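Local coordinates for protein Tox3 (Phaeosphaeria nodorum, PDB 6WES) that is a secreted necrotrophic effector of a fungal pathogen, a disulfide-bonded beta-barrel toxin probably recognised through the host susceptibility factor Snn3, at residues R20-R25 with H79-N85. Residues are numbered along the deposited sequence; the frame is centred on the assembly and turned at random.
Sequences RTGIQR and HDFCLMN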
loop_
_atom_site.group_PDB
_atom_site.type_symbol
_atom_site.label_atom_id
_atom_site.label_comp_id
_atom_site.label_asym_id
_atom_site.label_seq_id
_atom_site.Cartn_x
_atom_site.Cartn_y
_atom_site.Cartn_z
ATOM N N ARG A 20 -5.608 -21.583 0.898
ATOM C CA ARG A 20 -4.208 -21.547 1.290
ATOM C C ARG A 20 -4.070 -20.647 2.506
ATOM O O ARG A 20 -4.694 -19.583 2.561
ATOM C CB ARG A 20 -3.328 -20.981 0.172
ATOM C CG ARG A 20 -1.862 -21.001 0.543
ATOM C CD ARG A 20 -0.996 -20.639 -0.618
ATOM N NE ARG A 20 -1.383 -21.373 -1.822
ATOM C CZ ARG A 20 -0.565 -22.159 -2.518
ATOM N NH1 ARG A 20 0.702 -22.303 -2.145
ATOM N NH2 ARG A 20 -1.014 -22.791 -3.598
ATOM N N THR A 21 -3.242 -21.059 3.464
ATOM C CA THR A 21 -2.985 -20.254 4.650
ATOM C C THR A 21 -1.517 -19.848 4.719
ATOM O O THR A 21 -0.670 -20.333 3.964
ATOM C CB THR A 21 -3.382 -21.013 5.912
ATOM O OG1 THR A 21 -2.638 -22.237 5.960
ATOM C CG2 THR A 21 -4.871 -21.337 5.867
ATOM N N GLY A 22 -1.232 -18.923 5.634
ATOM C CA GLY A 22 0.125 -18.463 5.860
ATOM C C GLY A 22 0.745 -17.682 4.721
ATOM O O GLY A 22 1.976 -17.727 4.535
ATOM N N ILE A 23 -0.058 -16.924 3.974
ATOM C CA ILE A 23 0.439 -16.171 2.828
ATOM C C ILE A 23 1.061 -14.890 3.354
ATOM O O ILE A 23 0.357 -14.003 3.841
ATOM C CB ILE A 23 -0.686 -15.868 1.833
ATOM C CG1 ILE A 23 -1.386 -17.163 1.399
ATOM C CG2 ILE A 23 -0.127 -15.091 0.665
ATOM C CD1 ILE A 23 -2.631 -16.919 0.556
ATOM N N GLN A 24 2.370 -14.764 3.215
ATOM C CA GLN A 24 3.076 -13.564 3.637
ATOM C C GLN A 24 3.408 -12.686 2.434
ATOM O O GLN A 24 3.808 -13.183 1.374
ATOM C CB GLN A 24 4.362 -13.929 4.366
ATOM C CG GLN A 24 5.120 -12.704 4.907
ATOM C CD GLN A 24 6.217 -13.102 5.858
ATOM O OE1 GLN A 24 5.942 -13.607 6.944
ATOM N NE2 GLN A 24 7.465 -12.900 5.453
ATOM N N ARG A 25 3.239 -11.380 2.592
ATOM C CA ARG A 25 3.583 -10.429 1.543
ATOM C C ARG A 25 4.215 -9.193 2.158
ATOM O O ARG A 25 3.760 -8.716 3.200
ATOM C CB ARG A 25 2.329 -9.946 0.801
ATOM C CG ARG A 25 1.524 -11.051 0.118
ATOM C CD ARG A 25 2.044 -11.296 -1.282
ATOM N NE ARG A 25 3.219 -12.150 -1.286
ATOM C CZ ARG A 25 4.004 -12.295 -2.351
ATOM N NH1 ARG A 25 5.064 -13.090 -2.308
ATOM N NH2 ARG A 25 3.720 -11.645 -3.467
ATOM N N HIS A 79 -1.972 -5.082 -4.699
ATOM C CA HIS A 79 -1.014 -6.076 -5.152
ATOM C C HIS A 79 -1.797 -7.312 -5.581
ATOM O O HIS A 79 -2.564 -7.852 -4.787
ATOM C CB HIS A 79 -0.064 -6.424 -3.984
ATOM C CG HIS A 79 0.820 -7.608 -4.235
ATOM N ND1 HIS A 79 1.535 -7.787 -5.394
ATOM C CD2 HIS A 79 1.121 -8.666 -3.442
ATOM C CE1 HIS A 79 2.231 -8.909 -5.318
ATOM N NE2 HIS A 79 2.000 -9.458 -4.137
ATOM N N ASP A 80 -1.617 -7.752 -6.828
ATOM C CA ASP A 80 -2.269 -8.952 -7.356
ATOM C C ASP A 80 -1.237 -10.058 -7.572
ATOM O O ASP A 80 -0.129 -9.793 -8.047
ATOM C CB ASP A 80 -2.951 -8.640 -8.702
ATOM C CG ASP A 80 -3.930 -7.483 -8.602
ATOM O OD1 ASP A 80 -4.814 -7.548 -7.726
ATOM O OD2 ASP A 80 -3.808 -6.494 -9.376
ATOM N N PHE A 81 -1.581 -11.296 -7.211
ATOM C CA PHE A 81 -0.677 -12.416 -7.468
ATOM C C PHE A 81 -1.487 -13.695 -7.559
ATOM O O PHE A 81 -2.618 -13.757 -7.093
ATOM C CB PHE A 81 0.440 -12.539 -6.405
ATOM C CG PHE A 81 -0.065 -12.731 -5.000
ATOM C CD1 PHE A 81 -0.541 -11.658 -4.270
ATOM C CD2 PHE A 81 -0.062 -13.990 -4.414
ATOM C CE1 PHE A 81 -1.017 -11.833 -2.977
ATOM C CE2 PHE A 81 -0.548 -14.172 -3.124
ATOM C CZ PHE A 81 -1.011 -13.097 -2.409
ATOM N N CYS A 82 -0.881 -14.712 -8.166
ATOM C CA CYS A 82 -1.522 -15.997 -8.418
ATOM C C CYS A 82 -0.771 -17.102 -7.684
ATOM O O CYS A 82 0.457 -17.058 -7.548
ATOM C CB CYS A 82 -1.535 -16.334 -9.922
ATOM S SG CYS A 82 -2.843 -15.544 -10.955
ATOM N N LEU A 83 -1.513 -18.099 -7.211
ATOM C CA LEU A 83 -0.908 -19.300 -6.657
ATOM C C LEU A 83 -1.633 -20.499 -7.243
ATOM O O LEU A 83 -2.821 -20.434 -7.574
ATOM C CB LEU A 83 -0.990 -19.383 -5.124
ATOM C CG LEU A 83 -0.291 -18.258 -4.320
ATOM C CD1 LEU A 83 -0.681 -18.303 -2.877
ATOM C CD2 LEU A 83 1.216 -18.327 -4.480
ATOM N N MET A 84 -0.915 -21.605 -7.340
ATOM C CA MET A 84 -1.463 -22.824 -7.910
ATOM C C MET A 84 -1.162 -23.990 -6.984
ATOM O O MET A 84 -0.082 -24.062 -6.389
ATOM C CB MET A 84 -0.840 -23.086 -9.263
ATOM C CG MET A 84 -1.194 -24.438 -9.827
ATOM S SD MET A 84 -0.901 -24.501 -11.588
ATOM C CE MET A 84 0.842 -24.882 -11.660
ATOM N N ASN A 85 -2.141 -24.876 -6.838
ATOM C CA ASN A 85 -1.972 -26.149 -6.149
ATOM C C ASN A 85 -1.965 -27.210 -7.242
ATOM O O ASN A 85 -3.028 -27.548 -7.776
ATOM C CB ASN A 85 -3.148 -26.376 -5.196
ATOM C CG ASN A 85 -3.079 -27.708 -4.458
ATOM O OD1 ASN A 85 -2.405 -28.649 -4.882
ATOM N ND2 ASN A 85 -3.811 -27.799 -3.352
#
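Two walls of the SnTox3 beta barrel face each other across its interior: the start of strand 23-36, with the turn before it, and the end of strand 72-85. The axes of 23-25 and 79-85 come no nearer than 11.0 Å, with their N-to-C directions at 140°, so side chains, not strand pairing, bridge the gap. R25 makes the most varied contacts. Its NH2 donates to H79 NE2 at 2.9 Å, and its guanidinium lies over the F81 ring in a cation-pi contact, CZ 4.8 Å from the centroid and 5° off the normal. R25 CD adds a CH-pi contact 3.9 Å from that centroid, while R25 NE donates to Q24 O at 2.9 Å. I23 CG2 packs on F81 CZ (3.8 Å) and I23 CD1 on L83 CD1 (4.2 Å); M127 and Y96 extend this apolar filling. At the turn, R20 lays its CD on L83 CD1 (3.3 Å) and makes a weak hydrogen bond from NH2 to M84 O (3.2 Å). G22 and I23, both opposite H15, form a G1 bulge where strand 23-36 begins. Within 79-85, C82 is disulfide-bonded to C137. Facing strands joined by inward side chains typify a beta-barrel interior.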